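Local structure of probable enoyl-CoA hydratase/isomerase (Pseudomonas aeruginosa, 7BOR) at residues L67-Q72 / D227-R232; P92-A97 / R193-L198; G139-L144 / A223-I228. The protein binds coenzyme A and, as a member of the crotonase family, probably acts on enoyl-CoA substrates as a delta(3)-delta(2)-enoyl-CoA isomerase. All blocks are in the same frame, centred on the assembly; numbering follows the deposited sequence.

Contact 1: residues L67-Q72 / D227-R232; sequences LDFLEQ and DIFSTR
Phe229, on the long helix 200-233, meets Phe69, on the short helix 66-71, through the outer ends of their two rings. The CB bond of Phe229 does not itself aim at the other helix; it is the first torsion, which sets CG opposite the backbone N (chi1 -163°), that carries the ring across. From CB through CG to the ring atoms CD1, CD2 and CE1, the side chain stays more than 4.2 Å from segment 67-72. CE2 makes the close approach, lying 3.5 Å from CZ of Phe69 and 4.0 Å from its CE2. At the far end, CZ of Phe229 is 3.9 Å from CZ of Phe69 and about as far from CE2 of that ring. The approach is unequal: Phe69 presents CZ and CE2 at the rim of the Phe229 ring, close to its plane. With the planes inclined at 61° and the centroids 5.7 Å apart, the pair is oblique, a purely apolar touch that buries little surface between two backbones lying well apart, with the CA atoms of Phe69 and Ser230 separated by 9.6 Å. Phe69 also packs on Asn64 and on Leu242 of helix 236-245, so three helices converge around its ring. Further along helix 200-233, Arg232 forms a salt bridge with Glu237 and so gives a polar link toward that same C-terminal helix. The Phe69 side chain comes within about 4 Å of the bound coenzyme A, and Asn64 and Ile66 beside it are CoA-binding residues. Phe229 thus packs from the long helix against a residue lying beside the CoA, next to the CoA site of a crotonase-fold protein.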
loop_
_atom_site.group_PDB
_atom_site.type_symbol
_atom_site.label_atom_id
_atom_site.label_comp_id
_atom_site.label_asym_id
_atom_site.label_seq_id
_atom_site.Cartn_x
_atom_site.Cartn_y
_atom_site.Cartn_z
ATOM N N LEU A 67 16.084 -7.959 -2.227
ATOM C CA LEU A 67 17.505 -7.710 -1.992
ATOM C C LEU A 67 17.711 -6.791 -0.808
ATOM O O LEU A 67 18.575 -7.037 0.041
ATOM C CB LEU A 67 18.151 -7.084 -3.227
ATOM C CG LEU A 67 18.556 -8.044 -4.340
ATOM C CD1 LEU A 67 19.509 -7.332 -5.278
ATOM C CD2 LEU A 67 19.210 -9.265 -3.766
ATOM N N ASP A 68 16.944 -5.697 -0.750
ATOM C CA ASP A 68 17.015 -4.829 0.410
ATOM C C ASP A 68 16.730 -5.614 1.679
ATOM O O ASP A 68 17.411 -5.433 2.694
ATOM C CB ASP A 68 16.041 -3.666 0.262
ATOM C CG ASP A 68 16.553 -2.594 -0.682
ATOM O OD1 ASP A 68 17.162 -2.943 -1.737
ATOM O OD2 ASP A 68 16.308 -1.406 -0.372
ATOM N N PHE A 69 15.741 -6.512 1.626
ATOM C CA PHE A 69 15.386 -7.307 2.799
ATOM C C PHE A 69 16.533 -8.216 3.219
ATOM O O PHE A 69 16.768 -8.418 4.418
ATOM C CB PHE A 69 14.141 -8.157 2.518
ATOM C CG PHE A 69 12.865 -7.521 2.949
ATOM C CD1 PHE A 69 12.870 -6.311 3.645
ATOM C CD2 PHE A 69 11.654 -8.124 2.673
ATOM C CE1 PHE A 69 11.700 -5.720 4.071
ATOM C CE2 PHE A 69 10.478 -7.526 3.070
ATOM C CZ PHE A 69 10.500 -6.328 3.780
ATOM N N LEU A 70 17.238 -8.768 2.246
ATOM C CA LEU A 70 18.294 -9.736 2.499
ATOM C C LEU A 70 19.588 -9.056 2.935
ATOM O O LEU A 70 20.243 -9.531 3.862
ATOM C CB LEU A 70 18.531 -10.563 1.239
ATOM C CG LEU A 70 17.507 -11.680 1.017
ATOM C CD1 LEU A 70 17.572 -12.206 -0.425
ATOM C CD2 LEU A 70 17.695 -12.827 2.033
ATOM N N GLU A 71 19.969 -7.951 2.281
ATOM C CA GLU A 71 21.259 -7.323 2.536
ATOM C C GLU A 71 21.243 -6.471 3.789
ATOM O O GLU A 71 22.269 -6.359 4.474
ATOM C CB GLU A 71 21.685 -6.433 1.371
ATOM C CG GLU A 71 22.181 -7.177 0.160
ATOM C CD GLU A 71 22.536 -6.241 -0.974
ATOM O OE1 GLU A 71 22.447 -5.000 -0.778
ATOM O OE2 GLU A 71 22.918 -6.752 -2.044
ATOM N N GLN A 72 20.108 -5.863 4.102
ATOM C CA GLN A 72 20.013 -4.887 5.191
ATOM C C GLN A 72 18.639 -4.990 5.801
ATOM O O GLN A 72 17.750 -4.140 5.548
ATOM C CB GLN A 72 20.330 -3.480 4.675
ATOM C CG GLN A 72 20.107 -2.318 5.642
ATOM C CD GLN A 72 20.615 -0.993 5.060
ATOM O OE1 GLN A 72 21.464 -0.989 4.153
ATOM N NE2 GLN A 72 20.104 0.129 5.570
ATOM N N ASP A 227 7.896 -5.760 15.036
ATOM C CA ASP A 227 8.909 -6.441 15.842
ATOM C C ASP A 227 9.016 -7.905 15.430
ATOM O O ASP A 227 10.116 -8.399 15.156
ATOM C CB ASP A 227 8.584 -6.306 17.344
ATOM C CG ASP A 227 8.921 -4.896 17.920
ATOM O OD1 ASP A 227 9.964 -4.267 17.569
ATOM O OD2 ASP A 227 8.119 -4.412 18.754
ATOM N N ILE A 228 7.870 -8.605 15.331
ATOM C CA ILE A 228 7.871 -9.965 14.786
ATOM C C ILE A 228 8.527 -9.998 13.407
ATOM O O ILE A 228 9.368 -10.857 13.131
ATOM C CB ILE A 228 6.445 -10.542 14.734
ATOM C CG1 ILE A 228 5.740 -10.419 16.106
ATOM C CG2 ILE A 228 6.488 -12.007 14.258
ATOM C CD1 ILE A 228 6.305 -11.311 17.216
ATOM N N PHE A 229 8.145 -9.068 12.520
ATOM C CA PHE A 229 8.602 -9.087 11.129
ATOM C C PHE A 229 10.106 -8.863 11.047
ATOM O O PHE A 229 10.824 -9.531 10.283
ATOM C CB PHE A 229 7.889 -7.971 10.354
ATOM C CG PHE A 229 7.942 -8.096 8.852
ATOM C CD1 PHE A 229 6.918 -8.751 8.152
ATOM C CD2 PHE A 229 8.939 -7.471 8.121
ATOM C CE1 PHE A 229 6.948 -8.807 6.776
ATOM C CE2 PHE A 229 8.961 -7.531 6.739
ATOM C CZ PHE A 229 7.983 -8.206 6.077
ATOM N N SER A 230 10.574 -7.846 11.761
ATOM C CA SER A 230 11.996 -7.567 11.828
ATOM C C SER A 230 12.761 -8.780 12.348
ATOM O O SER A 230 13.783 -9.179 11.786
ATOM C CB SER A 230 12.208 -6.338 12.719
ATOM O OG SER A 230 13.590 -6.059 12.811
ATOM N N THR A 231 12.267 -9.404 13.404
ATOM C CA THR A 231 12.983 -10.564 13.916
ATOM C C THR A 231 13.038 -11.662 12.860
ATOM O O THR A 231 14.099 -12.268 12.629
ATOM C CB THR A 231 12.323 -11.069 15.191
ATOM O OG1 THR A 231 12.438 -10.068 16.203
ATOM C CG2 THR A 231 12.988 -12.372 15.678
ATOM N N ARG A 232 11.903 -11.908 12.179
ATOM C CA ARG A 232 11.844 -13.013 11.226
ATOM C C ARG A 232 12.720 -12.747 10.031
ATOM O O ARG A 232 13.228 -13.699 9.420
ATOM C CB ARG A 232 10.406 -13.281 10.781
ATOM C CG ARG A 232 9.543 -13.833 11.919
ATOM C CD ARG A 232 8.239 -14.407 11.400
ATOM N NE ARG A 232 8.576 -15.582 10.618
ATOM C CZ ARG A 232 8.559 -16.807 11.103
ATOM N NH1 ARG A 232 8.137 -17.012 12.338
ATOM N NH2 ARG A 232 8.912 -17.820 10.340
#

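Contact 2: residues P92-A97 / R193-L198; sequences PKPVIA and RRFLHL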
loop_
_atom_site.group_PDB
_atom_site.type_symbol
_atom_site.label_atom_id
_atom_site.label_comp_id
_atom_site.label_asym_id
_atom_site.label_seq_id
_atom_site.Cartn_x
_atom_site.Cartn_y
_atom_site.Cartn_z
ATOM N N PRO A 92 -3.647 12.927 6.413
ATOM C CA PRO A 92 -4.995 13.389 6.771
ATOM C C PRO A 92 -5.903 13.723 5.600
ATOM O O PRO A 92 -7.103 13.917 5.832
ATOM C CB PRO A 92 -4.704 14.655 7.598
ATOM C CG PRO A 92 -3.455 15.192 6.951
ATOM C CD PRO A 92 -2.632 13.991 6.575
ATOM N N LYS A 93 -5.410 13.825 4.395
ATOM C CA LYS A 93 -6.247 14.131 3.235
ATOM C C LYS A 93 -6.544 12.889 2.402
ATOM O O LYS A 93 -5.968 11.805 2.634
ATOM C CB LYS A 93 -5.579 15.194 2.361
ATOM C CG LYS A 93 -5.183 16.475 3.135
ATOM C CD LYS A 93 -4.420 17.458 2.246
ATOM C CE LYS A 93 -3.741 18.536 3.069
ATOM N NZ LYS A 93 -2.744 19.272 2.219
ATOM N N PRO A 94 -7.452 12.996 1.423
ATOM C CA PRO A 94 -7.823 11.830 0.614
ATOM C C PRO A 94 -6.645 11.209 -0.128
ATOM O O PRO A 94 -5.895 11.885 -0.840
ATOM C CB PRO A 94 -8.884 12.372 -0.349
ATOM C CG PRO A 94 -9.544 13.446 0.372
ATOM C CD PRO A 94 -8.437 14.097 1.242
ATOM N N VAL A 95 -6.514 9.891 0.007
ATOM C CA VAL A 95 -5.528 9.136 -0.746
ATOM C C VAL A 95 -6.257 8.091 -1.592
ATOM O O VAL A 95 -7.043 7.312 -1.046
ATOM C CB VAL A 95 -4.523 8.429 0.178
ATOM C CG1 VAL A 95 -3.440 7.889 -0.661
ATOM C CG2 VAL A 95 -4.012 9.340 1.210
ATOM N N ILE A 96 -5.936 8.036 -2.889
ATOM C CA ILE A 96 -6.559 7.127 -3.865
ATOM C C ILE A 96 -5.490 6.261 -4.517
ATOM O O ILE A 96 -4.498 6.778 -5.034
ATOM C CB ILE A 96 -7.340 7.910 -4.931
ATOM C CG1 ILE A 96 -8.424 8.725 -4.241
ATOM C CG2 ILE A 96 -7.930 7.022 -5.971
ATOM C CD1 ILE A 96 -9.236 9.595 -5.192
ATOM N N ALA A 97 -5.721 4.950 -4.541
ATOM C CA ALA A 97 -4.882 4.014 -5.268
ATOM C C ALA A 97 -5.521 3.617 -6.588
ATOM O O ALA A 97 -6.733 3.444 -6.675
ATOM C CB ALA A 97 -4.631 2.731 -4.469
ATOM N N ARG A 193 -11.218 14.263 -8.698
ATOM C CA ARG A 193 -11.922 15.480 -9.091
ATOM C C ARG A 193 -13.227 15.649 -8.318
ATOM O O ARG A 193 -13.641 16.779 -8.038
ATOM C CB ARG A 193 -12.154 15.456 -10.613
ATOM C CG ARG A 193 -10.875 15.448 -11.460
ATOM C CD ARG A 193 -11.126 15.441 -13.014
ATOM N NE ARG A 193 -9.900 15.221 -13.807
ATOM C CZ ARG A 193 -9.652 14.141 -14.569
ATOM N NH1 ARG A 193 -8.504 14.033 -15.260
ATOM N NH2 ARG A 193 -10.536 13.157 -14.666
ATOM N N ARG A 194 -13.864 14.554 -7.905
ATOM C CA ARG A 194 -15.073 14.690 -7.099
ATOM C C ARG A 194 -14.745 15.294 -5.745
ATOM O O ARG A 194 -15.523 16.106 -5.217
ATOM C CB ARG A 194 -15.766 13.338 -6.918
ATOM C CG ARG A 194 -16.184 12.643 -8.200
ATOM C CD ARG A 194 -16.899 11.294 -7.883
ATOM N NE ARG A 194 -17.987 11.459 -6.905
ATOM C CZ ARG A 194 -18.868 10.505 -6.592
ATOM N NH1 ARG A 194 -18.772 9.316 -7.174
ATOM N NH2 ARG A 194 -19.837 10.730 -5.701
ATOM N N PHE A 195 -13.598 14.894 -5.160
ATOM C CA PHE A 195 -13.198 15.412 -3.853
ATOM C C PHE A 195 -12.980 16.917 -3.936
ATOM O O PHE A 195 -13.349 17.660 -3.019
ATOM C CB PHE A 195 -11.914 14.722 -3.337
ATOM C CG PHE A 195 -12.157 13.432 -2.560
ATOM C CD1 PHE A 195 -12.956 13.412 -1.416
ATOM C CD2 PHE A 195 -11.601 12.218 -3.010
ATOM C CE1 PHE A 195 -13.201 12.185 -0.726
ATOM C CE2 PHE A 195 -11.825 11.018 -2.327
ATOM C CZ PHE A 195 -12.637 10.992 -1.206
ATOM N N LEU A 196 -12.414 17.380 -5.052
ATOM C CA LEU A 196 -12.223 18.813 -5.280
ATOM C C LEU A 196 -13.513 19.622 -5.176
ATOM O O LEU A 196 -13.459 20.812 -4.856
ATOM C CB LEU A 196 -11.601 19.034 -6.654
ATOM C CG LEU A 196 -10.266 18.287 -6.723
ATOM C CD1 LEU A 196 -9.557 18.535 -8.038
ATOM C CD2 LEU A 196 -9.353 18.628 -5.547
ATOM N N HIS A 197 -14.676 19.020 -5.422
ATOM C CA HIS A 197 -15.928 19.770 -5.328
ATOM C C HIS A 197 -16.475 19.891 -3.913
ATOM O O HIS A 197 -17.464 20.605 -3.720
ATOM C CB HIS A 197 -17.016 19.123 -6.171
ATOM C CG HIS A 197 -16.687 19.080 -7.616
ATOM N ND1 HIS A 197 -15.861 20.011 -8.203
ATOM C CD2 HIS A 197 -17.048 18.218 -8.595
ATOM C CE1 HIS A 197 -15.737 19.736 -9.488
ATOM N NE2 HIS A 197 -16.460 18.662 -9.754
ATOM N N LEU A 198 -15.893 19.196 -2.941
ATOM C CA LEU A 198 -16.393 19.165 -1.577
ATOM C C LEU A 198 -15.565 20.088 -0.683
ATOM O O LEU A 198 -14.419 20.443 -0.994
ATOM C CB LEU A 198 -16.361 17.728 -1.039
ATOM C CG LEU A 198 -17.118 16.689 -1.872
ATOM C CD1 LEU A 198 -16.867 15.277 -1.351
ATOM C CD2 LEU A 198 -18.592 16.940 -1.900
#
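The ring of Phe195 receives Pro94 on one face and Ile96 at its edge. CB of Pro94 stands 3.8 Å from the ring centroid and 14° off the normal, a well-centred CH-pi contact. CG of the same pyrrolidine continues over the ring toward its root, 3.9 Å from CD1 of Phe195. Ile96 comes from another direction: its terminal CD1 lies close to the ring plane and 4.1 Å from CE2 of Phe195. That methyl is placed by an extended chain, with CG1 opposite the carbonyl carbon (chi1 -60°) and CD1 continuing outward (chi2 178°). Because they are two residues apart, Pro94 and Ile96 both direct their CB atoms toward the helix, whereas the intervening Val95 turns to the other side and touches Lys207 and Ile53.

Around this pair, Val50 and Leu116 from the flanking strands 50-54 and 116-120 also touch the Phe195 side chain, and Val203 of helix 200-233 packs on both Phe195 and Pro94. Backbone bonds of Pro94 and Ile96 to strand 50-54, of Val95 to Asp115 and of Ala97 to Leu116 fix the strand that carries Pro94 and Ile96. The contact lies away from the CoA-binding residues. It is apolar packing of the C-terminal end of helix 182-196 against Pro94 and Ile96 at the beginning of strand 95-99, flanked by parallel strands 50-54 and 116-120: a helix packed on the central sheet of the crotonase fold.

Contact 3: residues G139-L144 / A223-I228; sequences GSSLIL and AEEGDI
The carboxylate of Glu225 reaches from helix 200-233 to the beginning of helix 140-148, where Gly139 and Ser141 supply three hydrogen bonds to its two oxygens. OE1 accepts from the backbone N of Gly139 at 2.6 Å with an N-H...O angle of 161°; the donor meets the syn side, somewhat out of the carboxylate plane. OE2 has two donors, both from Ser141. The hydroxyl OG gives its proton at 2.6 Å and uses the anti lone pair of OE2, while the backbone N of Ser141, at 3.1 Å, approaches nearly along the C-O bond direction. Ser141 can grip one oxygen with both groups because its OG is tucked between the backbone N and the carbonyl carbon (chi1 65°), on the side facing Glu225. The N of Ser140, 3.4 Å from OE2, is badly angled and forms no bond there, and the OG of Ser140 bonds the carbonyl O of Glu137 instead.

Bonds at both oxygens fix the rotation of the carboxylate, which is delivered by a side chain extended beyond CG. Gly139 occupies the N-cap position, with a positive phi. Its carbonyl O accepts from the N of both Leu142 and Ile143, so its two backbone polar groups serve different partners, the N Glu225 and the O the new helix. The segment axes are 10.8 Å apart and inclined at 134°, a gap bridged by the long acidic side chain. A buried negative group at a helix N-terminus would be favoured by the helix dipole, probably stabilising the ionised form. Through backbone N atoms of Gly139 and Ser141 and the Ser141 hydroxyl, a buried carboxylate of helix 200-233 is thus held at the N-terminal end of helix 140-148, joining two helices of the crotonase fold.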
loop_
_atom_site.group_PDB
_atom_site.type_symbol
_atom_site.label_atom_id
_atom_site.label_comp_id
_atom_site.label_asym_id
_atom_site.label_seq_id
_atom_site.Cartn_x
_atom_site.Cartn_y
_atom_site.Cartn_z
ATOM N N GLY A 139 -0.505 -3.549 9.641
ATOM C CA GLY A 139 -1.776 -3.647 10.324
ATOM C C GLY A 139 -2.797 -4.600 9.716
ATOM O O GLY A 139 -3.933 -4.694 10.211
ATOM N N SER A 140 -2.403 -5.342 8.690
ATOM C CA SER A 140 -3.296 -6.270 8.021
ATOM C C SER A 140 -3.765 -7.371 8.947
ATOM O O SER A 140 -4.828 -7.935 8.707
ATOM C CB SER A 140 -2.586 -6.870 6.828
ATOM O OG SER A 140 -1.415 -7.586 7.196
ATOM N N SER A 141 -2.986 -7.702 10.001
ATOM C CA SER A 141 -3.431 -8.709 10.964
ATOM C C SER A 141 -4.588 -8.204 11.795
ATOM O O SER A 141 -5.346 -8.997 12.354
ATOM C CB SER A 141 -2.283 -9.121 11.909
ATOM O OG SER A 141 -1.883 -8.040 12.713
ATOM N N LEU A 142 -4.747 -6.891 11.885
ATOM C CA LEU A 142 -5.955 -6.337 12.480
ATOM C C LEU A 142 -7.046 -6.025 11.449
ATOM O O LEU A 142 -8.216 -6.353 11.663
ATOM C CB LEU A 142 -5.586 -5.063 13.232
ATOM C CG LEU A 142 -6.742 -4.265 13.828
ATOM C CD1 LEU A 142 -7.296 -5.075 14.978
ATOM C CD2 LEU A 142 -6.245 -2.919 14.185
ATOM N N ILE A 143 -6.691 -5.294 10.396
ATOM C CA ILE A 143 -7.695 -4.783 9.457
ATOM C C ILE A 143 -8.420 -5.923 8.754
ATOM O O ILE A 143 -9.642 -5.904 8.629
ATOM C CB ILE A 143 -7.041 -3.817 8.448
ATOM C CG1 ILE A 143 -6.536 -2.582 9.186
ATOM C CG2 ILE A 143 -7.992 -3.407 7.296
ATOM C CD1 ILE A 143 -5.661 -1.670 8.325
ATOM N N LEU A 144 -7.701 -6.927 8.309
ATOM C CA LEU A 144 -8.365 -7.929 7.459
ATOM C C LEU A 144 -9.351 -8.832 8.199
ATOM O O LEU A 144 -10.454 -9.069 7.692
ATOM C CB LEU A 144 -7.337 -8.791 6.737
ATOM C CG LEU A 144 -6.578 -8.084 5.609
ATOM C CD1 LEU A 144 -5.606 -9.080 4.980
ATOM C CD2 LEU A 144 -7.473 -7.470 4.518
ATOM N N ALA A 223 3.122 -1.807 15.515
ATOM C CA ALA A 223 4.356 -1.977 16.295
ATOM C C ALA A 223 4.610 -3.443 16.646
ATOM O O ALA A 223 5.735 -3.929 16.490
ATOM C CB ALA A 223 4.335 -1.110 17.557
ATOM N N GLU A 224 3.595 -4.185 17.111
ATOM C CA GLU A 224 3.851 -5.603 17.388
ATOM C C GLU A 224 4.247 -6.342 16.104
ATOM O O GLU A 224 5.278 -7.034 16.068
ATOM C CB GLU A 224 2.654 -6.291 18.059
ATOM C CG GLU A 224 2.997 -7.738 18.564
ATOM C CD GLU A 224 1.821 -8.513 19.245
ATOM O OE1 GLU A 224 0.673 -8.009 19.329
ATOM O OE2 GLU A 224 2.048 -9.660 19.701
ATOM N N GLU A 225 3.455 -6.178 15.015
ATOM C CA GLU A 225 3.778 -6.844 13.757
ATOM C C GLU A 225 5.215 -6.562 13.339
ATOM O O GLU A 225 5.919 -7.450 12.859
ATOM C CB GLU A 225 2.868 -6.373 12.593
ATOM C CG GLU A 225 1.401 -6.675 12.688
ATOM C CD GLU A 225 0.645 -6.015 11.540
ATOM O OE1 GLU A 225 1.229 -5.063 10.950
ATOM O OE2 GLU A 225 -0.491 -6.472 11.254
ATOM N N GLY A 226 5.648 -5.312 13.499
ATOM C CA GLY A 226 6.937 -4.901 12.982
ATOM C C GLY A 226 8.081 -5.533 13.738
ATOM O O GLY A 226 9.121 -5.829 13.148
ATOM N N ASP A 227 7.896 -5.760 15.036
ATOM C CA ASP A 227 8.909 -6.441 15.842
ATOM C C ASP A 227 9.016 -7.905 15.430
ATOM O O ASP A 227 10.116 -8.399 15.156
ATOM C CB ASP A 227 8.584 -6.306 17.344
ATOM C CG ASP A 227 8.921 -4.896 17.920
ATOM O OD1 ASP A 227 9.964 -4.267 17.569
ATOM O OD2 ASP A 227 8.119 -4.412 18.754
ATOM N N ILE A 228 7.870 -8.605 15.331
ATOM C CA ILE A 228 7.871 -9.965 14.786
ATOM C C ILE A 228 8.527 -9.998 13.407
ATOM O O ILE A 228 9.368 -10.857 13.131
ATOM C CB ILE A 228 6.445 -10.542 14.734
ATOM C CG1 ILE A 228 5.740 -10.419 16.106
ATOM C CG2 ILE A 228 6.488 -12.007 14.258
ATOM C CD1 ILE A 228 6.305 -11.311 17.216
#

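From the N terminus, the chain first passes residues 67-72, which are joined only much later to 227-232; contact 1 therefore closes the longest loop, 154 residues between its segments. Contact 2 lies wholly within that loop, bringing residues 92-97, which lead into strand 95-99, together with the end of helix 182-196. Contact 3 starts at 139-144, inside the loop of contact 2, and ends at 223-228, beyond it, so these two cross. Contacts 1 and 3 finish on the same part of helix 200-233, sharing Asp227 and Ile228. That helix is thus tied to helices 66-71 and 140-148, while contact 2, on the opposite side of the chain's centre from contact 1, joins the central sheet to helix 182-196, which comes just before helix 200-233.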